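Local coordinates for protein copper-containing nitrite reductase (Hyphomicrobium denitrificans 1NES1, PDB 6TFO) that probably reduces nitrite to nitric oxide at copper, taking its electrons from cytochrome c, at residues F32-Y45 against V48-V62. Residues are numbered along the deposited sequence; the frame is centred on the assembly and turned at random.
Sequences FTLRTGIAEGRMVY and VGGDIDRQVNPKLVV
F32 lays one face of its ring on L60, whose CB stands 4.0 Å from the ring centroid in a CH-pi contact, while L60 CD2 reaches over the same face toward F32 CD1. The ring edge runs against V62, with F32 CE2 3.5 Å from V62 CG1, and I52 CD1 comes in obliquely near F32 CD1. With CG anti to its carbonyl carbon (chi1 -59°), the flat phenyl is sent toward L60, bridging strands whose short axes (32-39 and 60-62) approach to 10.0 Å. With an alanine in place of F32, L60 would probably lose the aromatic face it rests on and V62 CG1 its ring-edge neighbour. Next along, the branched L34 suits a buried position, its CD2 touching P58 CG at 3.8 Å and lying near I52 CD1.

Toward the hairpin tip, V56 CG1 meets the small A39 CB, and both V56 methyls pack against the E40 carboxylate end. Beside it, N57 mimics a strand neighbour: its N gives Y45 O a short bond of 2.6 Å. Its amide OD1 accepts from Y45 N at 2.9 Å, so both backbone polar groups of Y45 are satisfied. The amide ND2 passes V44 CG1, bonds G126 O, and shares a water with R42 NH2, whose long guanidinium arm also pairs with E40. At the other end, V48 N bonds T33 O, and a water links T33 N to V48 O.

The Y45 side chain comes within about 3 Å (nearest atoms) of that of C117, a copper ligand. Such a hairpin and following loop, joining the two sheets of a beta sandwich beside a copper site, belong to the cupredoxin fold.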
loop_
_atom_site.group_PDB
_atom_site.type_symbol
_atom_site.label_atom_id
_atom_site.label_comp_id
_atom_site.label_asym_id
_atom_site.label_seq_id
_atom_site.Cartn_x
_atom_site.Cartn_y
_atom_site.Cartn_z
ATOM N N PHE C 32 0.975 -24.339 18.438
ATOM C CA PHE C 32 1.922 -23.244 18.120
ATOM C C PHE C 32 1.871 -23.016 16.607
ATOM O O PHE C 32 1.975 -24.017 15.851
ATOM C CB PHE C 32 3.335 -23.622 18.574
ATOM C CG PHE C 32 3.463 -23.908 20.048
ATOM C CD1 PHE C 32 3.393 -22.886 20.985
ATOM C CD2 PHE C 32 3.668 -25.202 20.506
ATOM C CE1 PHE C 32 3.542 -23.146 22.342
ATOM C CE2 PHE C 32 3.788 -25.464 21.862
ATOM C CZ PHE C 32 3.707 -24.434 22.777
ATOM N N THR C 33 1.717 -21.763 16.191
ATOM C CA THR C 33 1.827 -21.335 14.768
ATOM C C THR C 33 3.164 -20.598 14.548
ATOM O O THR C 33 3.474 -19.644 15.300
ATOM C CB THR C 33 0.595 -20.511 14.372
ATOM O OG1 THR C 33 -0.559 -21.266 14.739
ATOM C CG2 THR C 33 0.540 -20.215 12.893
ATOM N N LEU C 34 3.953 -21.046 13.572
ATOM C CA LEU C 34 5.229 -20.394 13.187
ATOM C C LEU C 34 5.104 -19.900 11.749
ATOM O O LEU C 34 4.678 -20.696 10.894
ATOM C CB LEU C 34 6.387 -21.383 13.307
ATOM C CG LEU C 34 6.614 -21.998 14.684
ATOM C CD1 LEU C 34 7.849 -22.905 14.644
ATOM C CD2 LEU C 34 6.772 -20.940 15.767
ATOM N N ARG C 35 5.464 -18.632 11.522
ATOM C CA ARG C 35 5.641 -18.025 10.179
ATOM C C ARG C 35 7.152 -17.868 9.946
ATOM O O ARG C 35 7.843 -17.343 10.837
ATOM C CB ARG C 35 4.844 -16.720 10.089
ATOM C CG ARG C 35 4.948 -16.007 8.751
ATOM C CD ARG C 35 3.958 -14.863 8.605
ATOM N NE ARG C 35 2.693 -15.408 8.128
ATOM C CZ ARG C 35 1.530 -15.411 8.788
ATOM N NH1 ARG C 35 1.405 -14.832 9.976
ATOM N NH2 ARG C 35 0.477 -15.971 8.219
ATOM N N THR C 36 7.655 -18.347 8.811
ATOM C CA THR C 36 9.054 -18.113 8.395
ATOM C C THR C 36 9.186 -16.637 8.000
ATOM O O THR C 36 8.199 -16.057 7.526
ATOM C CB THR C 36 9.476 -19.042 7.253
ATOM O OG1 THR C 36 8.721 -18.670 6.100
ATOM C CG2 THR C 36 9.263 -20.497 7.587
ATOM N N GLY C 37 10.370 -16.053 8.183
ATOM C CA GLY C 37 10.657 -14.698 7.675
ATOM C C GLY C 37 12.075 -14.254 7.960
ATOM O O GLY C 37 12.962 -15.114 8.177
ATOM N N ILE C 38 12.261 -12.934 7.953
ATOM C CA ILE C 38 13.541 -12.214 8.222
ATOM C C ILE C 38 13.301 -11.303 9.425
ATOM O O ILE C 38 12.398 -10.471 9.366
ATOM C CB ILE C 38 13.990 -11.425 6.977
ATOM C CG1 ILE C 38 13.998 -12.288 5.714
ATOM C CG2 ILE C 38 15.332 -10.752 7.210
ATOM C CD1 ILE C 38 14.956 -13.441 5.747
ATOM N N ALA C 39 14.062 -11.481 10.492
ATOM C CA ALA C 39 13.988 -10.647 11.708
ATOM C C ALA C 39 15.356 -10.699 12.390
ATOM O O ALA C 39 16.068 -11.711 12.204
ATOM C CB ALA C 39 12.877 -11.127 12.601
ATOM N N GLU C 40 15.743 -9.605 13.052
ATOM C CA GLU C 40 17.033 -9.499 13.782
ATOM C C GLU C 40 18.168 -9.936 12.853
ATOM O O GLU C 40 19.070 -10.659 13.340
ATOM C CB GLU C 40 16.980 -10.359 15.045
ATOM C CG GLU C 40 15.707 -10.143 15.846
ATOM C CD GLU C 40 15.604 -10.937 17.136
ATOM O OE1 GLU C 40 16.434 -11.884 17.332
ATOM O OE2 GLU C 40 14.688 -10.601 17.944
ATOM N N GLY C 41 18.090 -9.547 11.570
ATOM C CA GLY C 41 19.171 -9.705 10.574
ATOM C C GLY C 41 19.404 -11.143 10.152
ATOM O O GLY C 41 20.451 -11.403 9.498
ATOM N N ARG C 42 18.455 -12.039 10.472
ATOM C CA ARG C 42 18.565 -13.501 10.211
ATOM C C ARG C 42 17.279 -14.032 9.569
ATOM O O ARG C 42 16.220 -13.378 9.685
ATOM C CB ARG C 42 18.890 -14.218 11.524
ATOM C CG ARG C 42 20.367 -14.206 11.861
ATOM C CD ARG C 42 20.646 -14.214 13.346
ATOM N NE ARG C 42 19.967 -15.284 14.063
ATOM C CZ ARG C 42 19.064 -15.116 15.037
ATOM N NH1 ARG C 42 18.698 -13.905 15.437
ATOM N NH2 ARG C 42 18.529 -16.176 15.616
ATOM N N MET C 43 17.391 -15.173 8.894
ATOM C CA MET C 43 16.231 -15.975 8.431
ATOM C C MET C 43 15.761 -16.841 9.605
ATOM O O MET C 43 16.567 -17.670 10.094
ATOM C CB MET C 43 16.638 -16.868 7.264
ATOM C CG MET C 43 15.481 -17.340 6.445
ATOM S SD MET C 43 16.158 -18.313 5.073
ATOM C CE MET C 43 15.333 -17.473 3.727
ATOM N N VAL C 44 14.525 -16.627 10.068
ATOM C CA VAL C 44 14.035 -17.167 11.370
ATOM C C VAL C 44 12.607 -17.719 11.257
ATOM O O VAL C 44 11.945 -17.594 10.199
ATOM C CB VAL C 44 14.097 -16.099 12.475
ATOM C CG1 VAL C 44 15.528 -15.650 12.718
ATOM C CG2 VAL C 44 13.182 -14.919 12.178
ATOM N N TYR C 45 12.171 -18.330 12.351
ATOM C CA TYR C 45 10.751 -18.601 12.640
ATOM C C TYR C 45 10.250 -17.429 13.483
ATOM O O TYR C 45 10.995 -16.957 14.359
ATOM C CB TYR C 45 10.605 -19.931 13.377
ATOM C CG TYR C 45 11.071 -21.163 12.645
ATOM C CD1 TYR C 45 10.284 -21.778 11.688
ATOM C CD2 TYR C 45 12.248 -21.789 13.002
ATOM C CE1 TYR C 45 10.680 -22.952 11.066
ATOM C CE2 TYR C 45 12.662 -22.958 12.391
ATOM C CZ TYR C 45 11.871 -23.544 11.426
ATOM O OH TYR C 45 12.297 -24.688 10.822
ATOM N N VAL C 48 3.218 -16.724 15.913
ATOM C CA VAL C 48 1.914 -16.119 15.523
ATOM C C VAL C 48 0.884 -16.494 16.588
ATOM O O VAL C 48 0.692 -17.705 16.815
ATOM C CB VAL C 48 1.472 -16.599 14.136
ATOM C CG1 VAL C 48 0.230 -15.860 13.662
ATOM C CG2 VAL C 48 2.602 -16.479 13.130
ATOM N N GLY C 49 0.287 -15.480 17.228
ATOM C CA GLY C 49 -0.760 -15.599 18.254
ATOM C C GLY C 49 -0.250 -16.256 19.522
ATOM O O GLY C 49 0.923 -16.662 19.564
ATOM N N GLY C 50 -1.121 -16.365 20.520
ATOM C CA GLY C 50 -0.845 -17.055 21.789
ATOM C C GLY C 50 0.218 -16.334 22.587
ATOM O O GLY C 50 0.305 -15.102 22.480
ATOM N N ASP C 51 1.015 -17.092 23.340
ATOM C CA ASP C 51 2.070 -16.570 24.244
ATOM C C ASP C 51 3.348 -16.321 23.443
ATOM O O ASP C 51 4.347 -15.936 24.080
ATOM C CB ASP C 51 2.359 -17.556 25.375
ATOM C CG ASP C 51 1.115 -17.961 26.146
ATOM O OD1 ASP C 51 0.149 -17.158 26.157
ATOM O OD2 ASP C 51 1.112 -19.078 26.717
ATOM N N ILE C 52 3.335 -16.525 22.118
ATOM C CA ILE C 52 4.579 -16.452 21.294
ATOM C C ILE C 52 4.439 -15.410 20.178
ATOM O O ILE C 52 5.317 -15.409 19.288
ATOM C CB ILE C 52 4.953 -17.834 20.720
ATOM C CG1 ILE C 52 3.907 -18.351 19.726
ATOM C CG2 ILE C 52 5.212 -18.819 21.843
ATOM C CD1 ILE C 52 4.401 -19.468 18.843
ATOM N N ASP C 53 3.404 -14.556 20.203
ATOM C CA ASP C 53 3.112 -13.640 19.066
ATOM C C ASP C 53 4.337 -12.744 18.829
ATOM O O ASP C 53 4.816 -12.142 19.802
ATOM C CB ASP C 53 1.844 -12.813 19.291
ATOM C CG ASP C 53 1.428 -12.017 18.064
ATOM O OD1 ASP C 53 1.251 -12.636 16.988
ATOM O OD2 ASP C 53 1.320 -10.776 18.179
ATOM N N ARG C 54 4.846 -12.718 17.593
ATOM C CA ARG C 54 5.876 -11.774 17.080
ATOM C C ARG C 54 7.260 -12.072 17.661
ATOM O O ARG C 54 8.189 -11.364 17.274
ATOM C CB ARG C 54 5.517 -10.315 17.395
ATOM C CG ARG C 54 4.384 -9.729 16.573
ATOM C CD ARG C 54 3.953 -8.465 17.303
ATOM N NE ARG C 54 3.096 -7.589 16.518
ATOM C CZ ARG C 54 3.469 -6.909 15.436
ATOM N NH1 ARG C 54 4.701 -7.016 14.961
ATOM N NH2 ARG C 54 2.591 -6.136 14.815
ATOM N N GLN C 55 7.411 -13.071 18.530
ATOM C CA GLN C 55 8.736 -13.497 19.050
ATOM C C GLN C 55 9.490 -14.238 17.947
ATOM O O GLN C 55 8.863 -15.003 17.200
ATOM C CB GLN C 55 8.591 -14.416 20.259
ATOM C CG GLN C 55 7.931 -13.747 21.447
ATOM C CD GLN C 55 7.839 -14.712 22.603
ATOM O OE1 GLN C 55 8.570 -15.702 22.663
ATOM N NE2 GLN C 55 6.921 -14.439 23.519
ATOM N N VAL C 56 10.798 -14.057 17.863
ATOM C CA VAL C 56 11.599 -14.722 16.797
ATOM C C VAL C 56 12.179 -15.983 17.433
ATOM O O VAL C 56 12.571 -15.907 18.620
ATOM C CB VAL C 56 12.661 -13.798 16.139
ATOM C CG1 VAL C 56 12.421 -12.326 16.439
ATOM C CG2 VAL C 56 14.087 -14.185 16.465
ATOM N N ASN C 57 12.175 -17.089 16.684
ATOM C CA ASN C 57 12.608 -18.425 17.162
ATOM C C ASN C 57 12.081 -18.646 18.581
ATOM O O ASN C 57 12.851 -18.945 19.498
ATOM C CB ASN C 57 14.118 -18.573 17.016
ATOM C CG ASN C 57 14.546 -18.513 15.567
ATOM O OD1 ASN C 57 13.777 -18.918 14.691
ATOM N ND2 ASN C 57 15.745 -17.985 15.302
ATOM N N PRO C 58 10.741 -18.566 18.794
ATOM C CA PRO C 58 10.167 -18.608 20.139
ATOM C C PRO C 58 10.427 -19.952 20.815
ATOM O O PRO C 58 10.433 -20.974 20.130
ATOM C CB PRO C 58 8.655 -18.402 19.947
ATOM C CG PRO C 58 8.425 -18.830 18.513
ATOM C CD PRO C 58 9.698 -18.462 17.766
ATOM N N LYS C 59 10.630 -19.911 22.135
ATOM C CA LYS C 59 10.674 -21.131 22.971
ATOM C C LYS C 59 9.235 -21.660 23.054
ATOM O O LYS C 59 8.325 -20.885 23.438
ATOM C CB LYS C 59 11.281 -20.846 24.346
ATOM C CG LYS C 59 11.428 -22.078 25.223
ATOM C CD LYS C 59 11.872 -21.776 26.623
ATOM C CE LYS C 59 13.375 -21.832 26.758
ATOM N NZ LYS C 59 13.793 -21.934 28.173
ATOM N N LEU C 60 9.038 -22.919 22.658
ATOM C CA LEU C 60 7.733 -23.618 22.731
ATOM C C LEU C 60 7.706 -24.435 24.026
ATOM O O LEU C 60 8.359 -25.508 24.084
ATOM C CB LEU C 60 7.607 -24.485 21.478
ATOM C CG LEU C 60 7.818 -23.756 20.155
ATOM C CD1 LEU C 60 7.471 -24.653 18.982
ATOM C CD2 LEU C 60 7.016 -22.464 20.069
ATOM N N VAL C 61 7.043 -23.908 25.061
ATOM C CA VAL C 61 6.975 -24.582 26.395
ATOM C C VAL C 61 5.758 -25.512 26.421
ATOM O O VAL C 61 4.616 -25.036 26.247
ATOM C CB VAL C 61 6.949 -23.585 27.566
ATOM C CG1 VAL C 61 6.665 -24.294 28.883
ATOM C CG2 VAL C 61 8.240 -22.789 27.649
ATOM N N VAL C 62 6.028 -26.791 26.629
ATOM C CA VAL C 62 5.016 -27.882 26.678
ATOM C C VAL C 62 5.308 -28.733 27.913
ATOM O O VAL C 62 6.467 -28.770 28.345
ATOM C CB VAL C 62 4.981 -28.728 25.392
ATOM C CG1 VAL C 62 4.809 -27.867 24.153
ATOM C CG2 VAL C 62 6.183 -29.646 25.245
HETATM O O HOH W 1 0.944 -19.857 18.411
HETATM O O HOH W 2 16.812 -16.920 17.804
#